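Local coordinates for protein Na Glutathione S-transferase 1 (Necator americanus, PDB 2ON7) that probably conjugates reduced glutathione to electrophilic compounds, acting as a dimeric glutathione S-transferase of the human hookworm, at residues A[37-42]-A[49-54]; A[63-68]-A[153-158]; A[131-136]-A[172-177]; A[97-102]-A[161-166]. All coordinates share one frame; numbering follows the deposited sequence.

In the fold
Contact 1 lies near the surface of the thioredoxin-like N-terminal domain. It joins helix 36-42 to the loop that enters strand 53-56. The other three are buried. Contact 2 bridges the two domains through helices 64-75 and 155-168, and touches contact 1 where Ile67 meets Pro52. Contacts 3 and 4 belong to the helical C-terminal domain and touch through Phe174-Tyr98 packing and the Lys131-Glu101 salt bridge. Contacts 2 and 4 share helix 155-168, and both reach the second subunit. Contact 1 lays one ring on loop backbone and a valine, contact 2 packs an indole on a leucine and a disulfide cysteine, and contact 3 pairs two phenylalanines; contact 4 sets a tyrosine and an arginine on a buried histidine.

Contact 1: residues A[37-42]-A[49-54]; sequences EQFAKV and GQVPVL
The backbone O of Gly49 lies at the edge of the Phe39 ring, near its plane and 3.6 Å from Phe39 CZ. No hydrogen bond crosses this contact, so this is a polar atom resting against an aromatic C-H rim. The setting is the thioredoxin-like fold of the N-terminal domain. Residues 49-52 form the loop that leads into strand 53-56, and the peptide bond between Val51 and Pro52 is cis. In glutathione transferases the residue before this cis-proline usually pairs its backbone with glutathione, and Val51 probably does the same here. Helix 36-42 lies to one side of the loop. Phe39 supplies nearly all of the helix's side of the contact. Its CG stands anti to the backbone N (chi1 175°), which sends the ring off the helix and against the loop. The ring then runs along residues 49-51. The Gln50 side chain starts off away from the helix, but its bend at chi2 brings the amide back beside the ring, with the two planes 16° apart. Val51 N comes obliquely to the ring, 3.7 Å from Phe39 CE1. Phe9 and Leu46 also pack on Phe39 and tie it to the neighbouring strand and loop. Val51 points toward the helix, and both its methyls reach the same rim of the ring: CG1 and CG2 are each 3.8 Å from Phe39 CE1.

Contact 2: residues A[63-68]-A[153-158]; sequences QSLAIC and LTWVDL
Apolar packing of Leu65 and Cys68 on Trp155 carries most of the contact. Leu65 CD2 meets the indole at its edge, in the ring plane, 3.5 Å from Trp155 CZ3. The two side chains cross at about a right angle. Cys68 adds its CB, 3.7 Å from Trp155 CE3. Trp155 holds CG between its backbone N and carbonyl carbon (chi1 63°), and the indole extends toward helix 64-75. A sulfur-aromatic contact is the second kind. Cys68 SG lies 5.1 Å from the centroid of the six-membered ring of Trp155 and approaches obliquely, 57° off the ring normal. The same sulfur is bonded to Cys17 in a disulfide, which ties helix 64-75 to helix 16-25 beside the indole. The backbone of Cys68 lies over one face of the ring. Ile21, Val88 and Ala92 of the same chain also pack on Trp155. The third kind is polar and stays within residues 153-158. Thr154 N donates to Asp157 OD1 over 2.9 Å in a nearly straight bond (171°), meeting the anti side of the carboxylate. Asp157 OD2 accepts from Leu148 N, so the carboxylate ties this turn to the preceding loop. The sequence and the Thr154-Asp157 bond are consistent with the Ser/Thr-Xaa-Xaa-Asp N-capping motif of glutathione transferases, placed here where the thioredoxin-like domain meets the helical domain.

Contact 3: residues A[131-136]-A[172-177]; sequences KFFGFI and PEFLEG
Phe133 turns its edge toward the face of Phe174 in an offset edge-to-face pair. The centroids are 5.3 Å apart and the planes stand at 66°. The closest atoms are Phe133 CZ and Phe174 CE2, at 3.5 Å. Leu175 comes in beside them, with its CD2 branch 3.5 Å from Phe133 CE2. The Phe133 ring thus touches two successive side chains of the loop, one aromatic and one branched. Phe133 points toward the loop from helix 117-141. Phe174 sets off to one side but keeps CG anti to its backbone N (chi1 -165°), which brings the ring end back to Phe133. A type I beta turn from Glu173 to Glu176 holds Phe174 and Leu175 at its two central positions. The backbone O of Phe174 lies 3.8 Å from Phe133 CE2 and accepts a hydrogen bond from Arg129 NH1, so the turn is also pinned to helix 117-141. Farther out, Tyr178 meets Phe133 edge-to-face, while Tyr98 and Leu168 pack on Phe174. Val181 touches both Phe133 and Leu175. The contact therefore joins helix 117-141 of the C-terminal domain to the loop between helices 155-168 and 179-189. No hydrogen bond or salt bridge spans the two segments. Attraction between them probably rests on dispersion and on the edge-to-face ring pair, while Arg129 satisfies the carbonyl of buried Phe174.

Contact 4: residues A[97-102]-A[161-166]; sequences DYRVEI and SEHNAT
Tyr98 and His163 approach from opposite directions, and their rings stand almost perpendicular, with planes at 85° and centroids 5.3 Å apart. The meeting is oblique. Both side chains point across the gap between their helices, and both hold CG on the far side from the backbone N (chi1 151° for Tyr98, 178° for His163). Arg99 comes alongside. Its chain bends at chi2, which sets one face of the guanidinium against the edge of the imidazole, the two planes 43° apart. Ile102 adds its CD1 at the same ring's edge. These residues join helix 82-109 to helix 155-168 in the all-helical C-terminal domain of the glutathione transferase fold. The segments run roughly parallel, at 24°, and their axes come no closer than 13.6 Å, so long side chains fill the space between. Tyr95 steadies both sides: Arg99 NE donates to the Tyr95 OH, and the Tyr95 ring meets His163 edge-to-face. Phe132 stacks on Tyr98. One turn along, Thr166 OG1 donates to Glu162 O over 3.1 Å, and Thr166 N reaches that oxygen from the opposite face of its plane. The Glu162 carboxylate forms salt bridges with Arg12, Arg189 and Arg201.

Contact 1: residues A[37-42]-A[49-54]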
loop_
_atom_site.group_PDB
_atom_site.type_symbol
_atom_site.label_atom_id
_atom_site.label_comp_id
_atom_site.label_asym_id
_atom_site.label_seq_id
_atom_site.Cartn_x
_atom_site.Cartn_y
_atom_site.Cartn_z
ATOM N N GLU A 37 16.855 -20.374 4.560
ATOM C CA GLU A 37 18.303 -20.184 4.584
ATOM C C GLU A 37 18.859 -19.500 3.332
ATOM O O GLU A 37 19.805 -18.736 3.411
ATOM C CB GLU A 37 18.995 -21.512 4.813
ATOM C CG GLU A 37 20.451 -21.398 5.229
ATOM C CD GLU A 37 21.139 -22.748 5.239
ATOM O OE1 GLU A 37 20.459 -23.721 4.839
ATOM O OE2 GLU A 37 22.334 -22.841 5.651
ATOM N N GLN A 38 18.268 -19.764 2.174
ATOM C CA GLN A 38 18.657 -19.047 0.972
ATOM C C GLN A 38 18.120 -17.592 0.950
ATOM O O GLN A 38 18.724 -16.704 0.333
ATOM C CB GLN A 38 18.225 -19.838 -0.252
ATOM C CG GLN A 38 18.619 -19.203 -1.577
ATOM C CD GLN A 38 20.052 -19.455 -1.976
ATOM O OE1 GLN A 38 20.788 -20.188 -1.305
ATOM N NE2 GLN A 38 20.458 -18.855 -3.093
ATOM N N PHE A 39 17.009 -17.339 1.637
ATOM C CA PHE A 39 16.571 -15.959 1.800
ATOM C C PHE A 39 17.598 -15.147 2.598
ATOM O O PHE A 39 17.976 -14.041 2.196
ATOM C CB PHE A 39 15.160 -15.836 2.398
ATOM C CG PHE A 39 14.760 -14.419 2.683
ATOM C CD1 PHE A 39 14.386 -13.560 1.639
ATOM C CD2 PHE A 39 14.784 -13.918 3.991
ATOM C CE1 PHE A 39 14.053 -12.213 1.904
ATOM C CE2 PHE A 39 14.434 -12.590 4.268
ATOM C CZ PHE A 39 14.093 -11.729 3.235
ATOM N N ALA A 40 18.053 -15.717 3.712
ATOM C CA ALA A 40 19.029 -15.078 4.575
ATOM C C ALA A 40 20.295 -14.613 3.811
ATOM O O ALA A 40 20.841 -13.549 4.120
ATOM C CB ALA A 40 19.374 -15.995 5.740
ATOM N N LYS A 41 20.711 -15.373 2.794
ATOM C CA LYS A 41 21.903 -15.041 1.985
ATOM C C LYS A 41 21.685 -13.951 0.925
ATOM O O LYS A 41 22.570 -13.137 0.668
ATOM C CB LYS A 41 22.476 -16.293 1.301
ATOM C CG LYS A 41 22.879 -17.419 2.267
ATOM C CD LYS A 41 23.821 -18.417 1.626
ATOM C CE LYS A 41 25.280 -17.952 1.695
ATOM N NZ LYS A 41 26.266 -19.097 1.809
ATOM N N VAL A 42 20.519 -13.964 0.285
ATOM C CA VAL A 42 20.294 -13.055 -0.837
ATOM C C VAL A 42 19.682 -11.718 -0.430
ATOM O O VAL A 42 19.869 -10.740 -1.163
ATOM C CB VAL A 42 19.452 -13.690 -2.016
ATOM C CG1 VAL A 42 20.146 -14.952 -2.595
ATOM C CG2 VAL A 42 18.059 -13.968 -1.579
ATOM N N GLY A 49 15.529 -5.516 1.490
ATOM C CA GLY A 49 15.926 -6.739 2.209
ATOM C C GLY A 49 14.730 -7.659 2.449
ATOM O O GLY A 49 14.528 -8.158 3.545
ATOM N N GLN A 50 13.906 -7.843 1.427
ATOM C CA GLN A 50 12.624 -8.559 1.585
ATOM C C GLN A 50 12.131 -9.107 0.267
ATOM O O GLN A 50 12.390 -8.510 -0.778
ATOM C CB GLN A 50 11.554 -7.630 2.140
ATOM C CG GLN A 50 10.273 -8.327 2.524
ATOM C CD GLN A 50 10.488 -9.309 3.681
ATOM O OE1 GLN A 50 10.184 -8.988 4.846
ATOM N NE2 GLN A 50 11.034 -10.496 3.375
ATOM N N VAL A 51 11.386 -10.213 0.335
ATOM C CA VAL A 51 10.721 -10.760 -0.824
ATOM C C VAL A 51 9.208 -10.540 -0.783
ATOM O O VAL A 51 8.630 -10.429 0.312
ATOM C CB VAL A 51 11.011 -12.260 -0.994
ATOM C CG1 VAL A 51 12.419 -12.495 -1.534
ATOM C CG2 VAL A 51 10.747 -13.014 0.314
ATOM N N PRO A 52 8.535 -10.563 -1.975
ATOM C CA PRO A 52 8.997 -10.859 -3.358
ATOM C C PRO A 52 9.784 -9.745 -4.097
ATOM O O PRO A 52 9.532 -8.583 -3.902
ATOM C CB PRO A 52 7.669 -11.099 -4.096
ATOM C CG PRO A 52 6.732 -10.139 -3.363
ATOM C CD PRO A 52 7.081 -10.329 -1.928
ATOM N N VAL A 53 10.711 -10.119 -4.968
ATOM C CA VAL A 53 11.397 -9.130 -5.819
ATOM C C VAL A 53 11.227 -9.496 -7.292
ATOM O O VAL A 53 11.394 -10.650 -7.668
ATOM C CB VAL A 53 12.941 -8.971 -5.495
ATOM C CG1 VAL A 53 13.587 -8.084 -6.533
ATOM C CG2 VAL A 53 13.218 -8.355 -4.114
ATOM N N LEU A 54 10.905 -8.504 -8.112
ATOM C CA LEU A 54 10.772 -8.673 -9.577
ATOM C C LEU A 54 11.925 -8.019 -10.291
ATOM O O LEU A 54 12.124 -6.797 -10.180
ATOM C CB LEU A 54 9.463 -8.009 -10.087
ATOM C CG LEU A 54 9.215 -7.981 -11.614
ATOM C CD1 LEU A 54 8.847 -9.344 -12.106
ATOM C CD2 LEU A 54 8.148 -6.947 -12.004
#

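Contact 2: residues A[63-68]-A[153-158]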
loop_
_atom_site.group_PDB
_atom_site.type_symbol
_atom_site.label_atom_id
_atom_site.label_comp_id
_atom_site.label_asym_id
_atom_site.label_seq_id
_atom_site.Cartn_x
_atom_site.Cartn_y
_atom_site.Cartn_z
ATOM N N GLN A 63 8.305 -5.103 -3.337
ATOM C CA GLN A 63 6.946 -4.796 -2.825
ATOM C C GLN A 63 5.841 -5.375 -3.706
ATOM O O GLN A 63 5.687 -4.973 -4.854
ATOM C CB GLN A 63 6.729 -3.320 -2.564
ATOM C CG GLN A 63 7.450 -2.793 -1.354
ATOM C CD GLN A 63 6.855 -3.154 0.021
ATOM O OE1 GLN A 63 5.805 -3.760 0.150
ATOM N NE2 GLN A 63 7.523 -2.723 1.043
ATOM N N SER A 64 5.066 -6.303 -3.140
ATOM C CA SER A 64 4.122 -7.118 -3.860
ATOM C C SER A 64 3.137 -6.261 -4.594
ATOM O O SER A 64 2.738 -6.580 -5.727
ATOM C CB SER A 64 3.379 -8.074 -2.906
ATOM O OG SER A 64 3.040 -7.355 -1.721
ATOM N N LEU A 65 2.750 -5.162 -3.949
ATOM C CA LEU A 65 1.666 -4.334 -4.472
ATOM C C LEU A 65 2.168 -3.587 -5.693
ATOM O O LEU A 65 1.484 -3.576 -6.734
ATOM C CB LEU A 65 1.076 -3.401 -3.417
ATOM C CG LEU A 65 0.107 -3.993 -2.348
ATOM C CD1 LEU A 65 -0.425 -2.930 -1.340
ATOM C CD2 LEU A 65 -1.099 -4.729 -2.949
ATOM N N ALA A 66 3.370 -3.031 -5.567
ATOM C CA ALA A 66 4.045 -2.266 -6.603
ATOM C C ALA A 66 4.388 -3.156 -7.794
ATOM O O ALA A 66 4.300 -2.694 -8.926
ATOM C CB ALA A 66 5.357 -1.587 -6.061
ATOM N N ILE A 67 4.809 -4.389 -7.521
ATOM C CA ILE A 67 5.055 -5.405 -8.536
ATOM C C ILE A 67 3.771 -5.813 -9.212
ATOM O O ILE A 67 3.679 -5.790 -10.455
ATOM C CB ILE A 67 5.674 -6.664 -7.925
ATOM C CG1 ILE A 67 7.077 -6.367 -7.377
ATOM C CG2 ILE A 67 5.701 -7.820 -8.947
ATOM C CD1 ILE A 67 7.543 -7.439 -6.469
ATOM N N CYS A 68 2.769 -6.164 -8.409
ATOM C CA CYS A 68 1.495 -6.585 -8.981
ATOM C C CYS A 68 0.897 -5.437 -9.853
ATOM O O CYS A 68 0.404 -5.689 -10.969
ATOM C CB CYS A 68 0.521 -7.318 -7.953
ATOM S SG CYS A 68 -0.431 -8.505 -8.878
ATOM N N LEU A 153 -11.501 -8.198 -15.537
ATOM C CA LEU A 153 -10.518 -8.606 -14.532
ATOM C C LEU A 153 -9.481 -7.501 -14.318
ATOM O O LEU A 153 -8.974 -6.920 -15.276
ATOM C CB LEU A 153 -9.819 -9.928 -14.978
ATOM C CG LEU A 153 -8.709 -10.682 -14.197
ATOM C CD1 LEU A 153 -7.455 -9.846 -13.978
ATOM C CD2 LEU A 153 -9.175 -11.196 -12.805
ATOM N N THR A 154 -9.193 -7.206 -13.058
ATOM C CA THR A 154 -8.037 -6.415 -12.668
ATOM C C THR A 154 -7.297 -7.213 -11.602
ATOM O O THR A 154 -7.846 -8.188 -11.079
ATOM C CB THR A 154 -8.435 -5.038 -12.065
ATOM O OG1 THR A 154 -9.033 -5.241 -10.783
ATOM C CG2 THR A 154 -9.405 -4.266 -12.968
ATOM N N TRP A 155 -6.077 -6.796 -11.259
ATOM C CA TRP A 155 -5.247 -7.507 -10.276
ATOM C C TRP A 155 -5.823 -7.669 -8.869
ATOM O O TRP A 155 -5.441 -8.619 -8.188
ATOM C CB TRP A 155 -3.802 -6.912 -10.206
ATOM C CG TRP A 155 -3.638 -5.475 -9.754
ATOM C CD1 TRP A 155 -3.860 -4.340 -10.499
ATOM C CD2 TRP A 155 -3.143 -5.016 -8.478
ATOM N NE1 TRP A 155 -3.564 -3.219 -9.748
ATOM C CE2 TRP A 155 -3.123 -3.611 -8.512
ATOM C CE3 TRP A 155 -2.725 -5.670 -7.303
ATOM C CZ2 TRP A 155 -2.716 -2.836 -7.408
ATOM C CZ3 TRP A 155 -2.299 -4.906 -6.203
ATOM C CH2 TRP A 155 -2.289 -3.495 -6.272
ATOM N N VAL A 156 -6.674 -6.748 -8.372
ATOM C CA VAL A 156 -7.297 -6.984 -7.049
ATOM C C VAL A 156 -8.194 -8.223 -7.033
ATOM O O VAL A 156 -8.253 -8.912 -6.022
ATOM C CB VAL A 156 -8.260 -5.888 -6.519
ATOM C CG1 VAL A 156 -7.674 -5.178 -5.343
ATOM C CG2 VAL A 156 -8.850 -5.043 -7.584
ATOM N N ASP A 157 -8.949 -8.448 -8.104
ATOM C CA ASP A 157 -9.742 -9.682 -8.242
ATOM C C ASP A 157 -8.933 -10.946 -7.776
ATOM O O ASP A 157 -9.444 -11.807 -7.069
ATOM C CB ASP A 157 -10.249 -9.800 -9.686
ATOM C CG ASP A 157 -11.284 -8.693 -10.037
ATOM O OD1 ASP A 157 -11.184 -8.041 -11.100
ATOM O OD2 ASP A 157 -12.199 -8.463 -9.199
ATOM N N LEU A 158 -7.652 -10.980 -8.122
ATOM C CA LEU A 158 -6.768 -12.109 -7.880
ATOM C C LEU A 158 -6.306 -12.147 -6.451
ATOM O O LEU A 158 -6.358 -13.190 -5.800
ATOM C CB LEU A 158 -5.552 -12.021 -8.810
ATOM C CG LEU A 158 -5.747 -11.765 -10.293
ATOM C CD1 LEU A 158 -4.372 -11.487 -10.895
ATOM C CD2 LEU A 158 -6.385 -12.997 -10.950
#

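Contact 3: residues A[131-136]-A[172-177]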
loop_
_atom_site.group_PDB
_atom_site.type_symbol
_atom_site.label_atom_id
_atom_site.label_comp_id
_atom_site.label_asym_id
_atom_site.label_seq_id
_atom_site.Cartn_x
_atom_site.Cartn_y
_atom_site.Cartn_z
ATOM N N LYS A 131 -15.332 -6.437 8.664
ATOM C CA LYS A 131 -15.184 -5.114 8.132
ATOM C C LYS A 131 -14.769 -5.244 6.677
ATOM O O LYS A 131 -15.429 -4.682 5.812
ATOM C CB LYS A 131 -14.173 -4.292 8.929
ATOM C CG LYS A 131 -14.025 -2.867 8.433
ATOM C CD LYS A 131 -13.157 -2.027 9.379
ATOM C CE LYS A 131 -11.684 -2.301 9.143
ATOM N NZ LYS A 131 -10.865 -1.583 10.148
ATOM N N PHE A 132 -13.724 -6.028 6.403
ATOM C CA PHE A 132 -13.214 -6.114 5.048
ATOM C C PHE A 132 -14.262 -6.591 4.047
ATOM O O PHE A 132 -14.463 -5.964 2.999
ATOM C CB PHE A 132 -11.944 -6.951 4.976
ATOM C CG PHE A 132 -11.377 -7.075 3.583
ATOM C CD1 PHE A 132 -11.098 -8.340 3.051
ATOM C CD2 PHE A 132 -11.116 -5.937 2.815
ATOM C CE1 PHE A 132 -10.584 -8.484 1.783
ATOM C CE2 PHE A 132 -10.562 -6.058 1.534
ATOM C CZ PHE A 132 -10.309 -7.343 1.022
ATOM N N PHE A 133 -14.942 -7.671 4.388
ATOM C CA PHE A 133 -15.961 -8.261 3.533
ATOM C C PHE A 133 -17.198 -7.350 3.435
ATOM O O PHE A 133 -17.865 -7.311 2.380
ATOM C CB PHE A 133 -16.326 -9.653 4.053
ATOM C CG PHE A 133 -15.332 -10.744 3.688
ATOM C CD1 PHE A 133 -14.112 -10.450 3.050
ATOM C CD2 PHE A 133 -15.622 -12.079 3.992
ATOM C CE1 PHE A 133 -13.186 -11.463 2.746
ATOM C CE2 PHE A 133 -14.718 -13.119 3.673
ATOM C CZ PHE A 133 -13.496 -12.809 3.043
ATOM N N GLY A 134 -17.506 -6.618 4.516
ATOM C CA GLY A 134 -18.577 -5.633 4.476
ATOM C C GLY A 134 -18.364 -4.675 3.316
ATOM O O GLY A 134 -19.258 -4.493 2.498
ATOM N N PHE A 135 -17.165 -4.105 3.222
ATOM C CA PHE A 135 -16.796 -3.178 2.137
ATOM C C PHE A 135 -16.657 -3.841 0.778
ATOM O O PHE A 135 -17.182 -3.343 -0.221
ATOM C CB PHE A 135 -15.503 -2.436 2.459
ATOM C CG PHE A 135 -15.555 -1.673 3.756
ATOM C CD1 PHE A 135 -14.534 -1.806 4.692
ATOM C CD2 PHE A 135 -16.618 -0.817 4.032
ATOM C CE1 PHE A 135 -14.581 -1.110 5.878
ATOM C CE2 PHE A 135 -16.666 -0.104 5.214
ATOM C CZ PHE A 135 -15.648 -0.263 6.151
ATOM N N ILE A 136 -15.936 -4.960 0.747
ATOM C CA ILE A 136 -15.822 -5.744 -0.484
ATOM C C ILE A 136 -17.238 -6.036 -1.052
ATOM O O ILE A 136 -17.450 -5.823 -2.228
ATOM C CB ILE A 136 -14.890 -7.020 -0.322
ATOM C CG1 ILE A 136 -13.472 -6.632 0.097
ATOM C CG2 ILE A 136 -14.749 -7.800 -1.594
ATOM C CD1 ILE A 136 -12.634 -5.779 -0.940
ATOM N N PRO A 172 -12.700 -23.309 7.426
ATOM C CA PRO A 172 -13.744 -23.847 6.531
ATOM C C PRO A 172 -15.017 -22.970 6.387
ATOM O O PRO A 172 -15.637 -22.965 5.329
ATOM C CB PRO A 172 -14.076 -25.235 7.154
ATOM C CG PRO A 172 -13.518 -25.198 8.562
ATOM C CD PRO A 172 -12.305 -24.295 8.452
ATOM N N GLU A 173 -15.398 -22.252 7.440
ATOM C CA GLU A 173 -16.567 -21.351 7.404
ATOM C C GLU A 173 -16.223 -19.865 7.219
ATOM O O GLU A 173 -16.895 -18.997 7.796
ATOM C CB GLU A 173 -17.444 -21.533 8.641
ATOM C CG GLU A 173 -16.755 -22.221 9.795
ATOM C CD GLU A 173 -15.630 -21.400 10.387
ATOM O OE1 GLU A 173 -14.456 -21.840 10.362
ATOM O OE2 GLU A 173 -15.944 -20.323 10.894
ATOM N N PHE A 174 -15.219 -19.578 6.383
ATOM C CA PHE A 174 -14.732 -18.214 6.236
ATOM C C PHE A 174 -15.706 -17.274 5.492
ATOM O O PHE A 174 -15.802 -16.069 5.788
ATOM C CB PHE A 174 -13.334 -18.202 5.588
ATOM C CG PHE A 174 -12.628 -16.906 5.734
ATOM C CD1 PHE A 174 -12.428 -16.349 7.002
ATOM C CD2 PHE A 174 -12.139 -16.230 4.614
ATOM C CE1 PHE A 174 -11.776 -15.143 7.144
ATOM C CE2 PHE A 174 -11.454 -15.036 4.747
ATOM C CZ PHE A 174 -11.296 -14.475 5.998
ATOM N N LEU A 175 -16.461 -17.847 4.559
ATOM C CA LEU A 175 -17.300 -17.048 3.683
ATOM C C LEU A 175 -18.755 -17.086 4.128
ATOM O O LEU A 175 -19.646 -16.630 3.413
ATOM C CB LEU A 175 -17.142 -17.530 2.251
ATOM C CG LEU A 175 -15.686 -17.574 1.785
ATOM C CD1 LEU A 175 -15.669 -17.859 0.291
ATOM C CD2 LEU A 175 -14.847 -16.271 2.092
ATOM N N GLU A 176 -18.972 -17.613 5.332
ATOM C CA GLU A 176 -20.297 -17.833 5.903
ATOM C C GLU A 176 -21.325 -16.701 5.672
ATOM O O GLU A 176 -22.404 -16.939 5.109
ATOM C CB GLU A 176 -20.203 -18.212 7.398
ATOM C CG GLU A 176 -20.193 -19.723 7.662
ATOM C CD GLU A 176 -20.601 -20.158 9.111
ATOM O OE1 GLU A 176 -20.694 -19.340 10.040
ATOM O OE2 GLU A 176 -20.800 -21.366 9.323
ATOM N N GLY A 177 -21.026 -15.489 6.105
ATOM C CA GLY A 177 -22.063 -14.442 6.010
ATOM C C GLY A 177 -21.993 -13.627 4.727
ATOM O O GLY A 177 -22.538 -12.544 4.655
#

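Contact 4: residues A[97-102]-A[161-166]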
loop_
_atom_site.group_PDB
_atom_site.type_symbol
_atom_site.label_atom_id
_atom_site.label_comp_id
_atom_site.label_asym_id
_atom_site.label_seq_id
_atom_site.Cartn_x
_atom_site.Cartn_y
_atom_site.Cartn_z
ATOM N N ASP A 97 -4.482 -3.485 4.648
ATOM C CA ASP A 97 -4.839 -3.060 6.018
ATOM C C ASP A 97 -5.426 -4.252 6.800
ATOM O O ASP A 97 -5.064 -4.509 7.976
ATOM C CB ASP A 97 -5.921 -1.936 6.016
ATOM C CG ASP A 97 -5.400 -0.555 5.539
ATOM O OD1 ASP A 97 -4.211 -0.410 5.199
ATOM O OD2 ASP A 97 -6.206 0.412 5.488
ATOM N N TYR A 98 -6.364 -4.935 6.141
ATOM C CA TYR A 98 -6.989 -6.113 6.664
ATOM C C TYR A 98 -5.925 -7.144 7.061
ATOM O O TYR A 98 -5.900 -7.621 8.198
ATOM C CB TYR A 98 -7.964 -6.661 5.627
ATOM C CG TYR A 98 -8.190 -8.146 5.675
ATOM C CD1 TYR A 98 -9.018 -8.720 6.643
ATOM C CD2 TYR A 98 -7.611 -8.973 4.734
ATOM C CE1 TYR A 98 -9.258 -10.099 6.665
ATOM C CE2 TYR A 98 -7.830 -10.328 4.749
ATOM C CZ TYR A 98 -8.644 -10.898 5.714
ATOM O OH TYR A 98 -8.848 -12.274 5.715
ATOM N N ARG A 99 -5.033 -7.439 6.119
ATOM C CA ARG A 99 -3.956 -8.358 6.314
ATOM C C ARG A 99 -3.084 -7.985 7.517
ATOM O O ARG A 99 -2.688 -8.885 8.239
ATOM C CB ARG A 99 -3.116 -8.466 5.025
ATOM C CG ARG A 99 -3.639 -9.489 4.000
ATOM C CD ARG A 99 -3.651 -10.869 4.616
ATOM N NE ARG A 99 -3.531 -11.901 3.609
ATOM C CZ ARG A 99 -2.644 -12.883 3.608
ATOM N NH1 ARG A 99 -1.766 -13.040 4.594
ATOM N NH2 ARG A 99 -2.679 -13.744 2.605
ATOM N N VAL A 100 -2.786 -6.685 7.719
ATOM C CA VAL A 100 -2.107 -6.174 8.947
ATOM C C VAL A 100 -2.918 -6.476 10.237
ATOM O O VAL A 100 -2.357 -6.879 11.270
ATOM C CB VAL A 100 -1.771 -4.605 8.831
ATOM C CG1 VAL A 100 -1.572 -3.934 10.190
ATOM C CG2 VAL A 100 -0.558 -4.349 7.935
ATOM N N GLU A 101 -4.233 -6.248 10.175
ATOM C CA GLU A 101 -5.149 -6.599 11.269
ATOM C C GLU A 101 -5.013 -8.051 11.691
ATOM O O GLU A 101 -5.029 -8.354 12.900
ATOM C CB GLU A 101 -6.599 -6.354 10.865
ATOM C CG GLU A 101 -7.135 -4.994 11.244
ATOM C CD GLU A 101 -8.241 -4.520 10.321
ATOM O OE1 GLU A 101 -8.406 -3.293 10.195
ATOM O OE2 GLU A 101 -8.925 -5.358 9.694
ATOM N N ILE A 102 -4.876 -8.945 10.703
ATOM C CA ILE A 102 -4.954 -10.399 10.960
ATOM C C ILE A 102 -3.602 -11.131 11.046
ATOM O O ILE A 102 -3.561 -12.300 11.362
ATOM C CB ILE A 102 -5.911 -11.125 9.948
ATOM C CG1 ILE A 102 -5.164 -11.535 8.680
ATOM C CG2 ILE A 102 -7.163 -10.240 9.644
ATOM C CD1 ILE A 102 -5.984 -12.394 7.720
ATOM N N SER A 161 -9.655 -13.099 -4.465
ATOM C CA SER A 161 -10.070 -14.477 -4.747
ATOM C C SER A 161 -9.036 -15.514 -4.216
ATOM O O SER A 161 -9.377 -16.418 -3.489
ATOM C CB SER A 161 -10.389 -14.665 -6.217
ATOM O OG SER A 161 -9.249 -14.514 -6.996
ATOM N N GLU A 162 -7.770 -15.343 -4.550
ATOM C CA GLU A 162 -6.714 -16.218 -4.049
ATOM C C GLU A 162 -6.582 -16.258 -2.506
ATOM O O GLU A 162 -6.331 -17.311 -1.914
ATOM C CB GLU A 162 -5.375 -15.822 -4.699
ATOM C CG GLU A 162 -4.136 -16.523 -4.111
ATOM C CD GLU A 162 -4.190 -18.024 -4.341
ATOM O OE1 GLU A 162 -4.529 -18.455 -5.477
ATOM O OE2 GLU A 162 -3.897 -18.767 -3.385
ATOM N N HIS A 163 -6.729 -15.127 -1.848
ATOM C CA HIS A 163 -6.691 -15.141 -0.389
ATOM C C HIS A 163 -7.836 -15.935 0.236
ATOM O O HIS A 163 -7.621 -16.701 1.164
ATOM C CB HIS A 163 -6.653 -13.733 0.182
ATOM C CG HIS A 163 -6.659 -13.700 1.676
ATOM N ND1 HIS A 163 -7.788 -13.389 2.409
ATOM C CD2 HIS A 163 -5.680 -13.964 2.576
ATOM C CE1 HIS A 163 -7.491 -13.433 3.696
ATOM N NE2 HIS A 163 -6.223 -13.785 3.826
ATOM N N ASN A 164 -9.039 -15.770 -0.292
ATOM C CA ASN A 164 -10.212 -16.470 0.192
ATOM C C ASN A 164 -10.069 -17.988 0.059
ATOM O O ASN A 164 -10.393 -18.751 0.977
ATOM C CB ASN A 164 -11.457 -15.953 -0.543
ATOM C CG ASN A 164 -11.782 -14.523 -0.176
ATOM O OD1 ASN A 164 -12.614 -13.855 -0.828
ATOM N ND2 ASN A 164 -11.140 -14.037 0.908
ATOM N N ALA A 165 -9.556 -18.393 -1.097
ATOM C CA ALA A 165 -9.307 -19.773 -1.420
ATOM C C ALA A 165 -8.341 -20.361 -0.384
ATOM O O ALA A 165 -8.657 -21.326 0.286
ATOM C CB ALA A 165 -8.757 -19.844 -2.800
ATOM N N THR A 166 -7.184 -19.734 -0.216
ATOM C CA THR A 166 -6.234 -20.081 0.871
ATOM C C THR A 166 -6.892 -20.164 2.276
ATOM O O THR A 166 -6.753 -21.181 2.962
ATOM C CB THR A 166 -5.055 -19.077 0.892
ATOM O OG1 THR A 166 -4.341 -19.155 -0.342
ATOM C CG2 THR A 166 -4.093 -19.349 2.074
#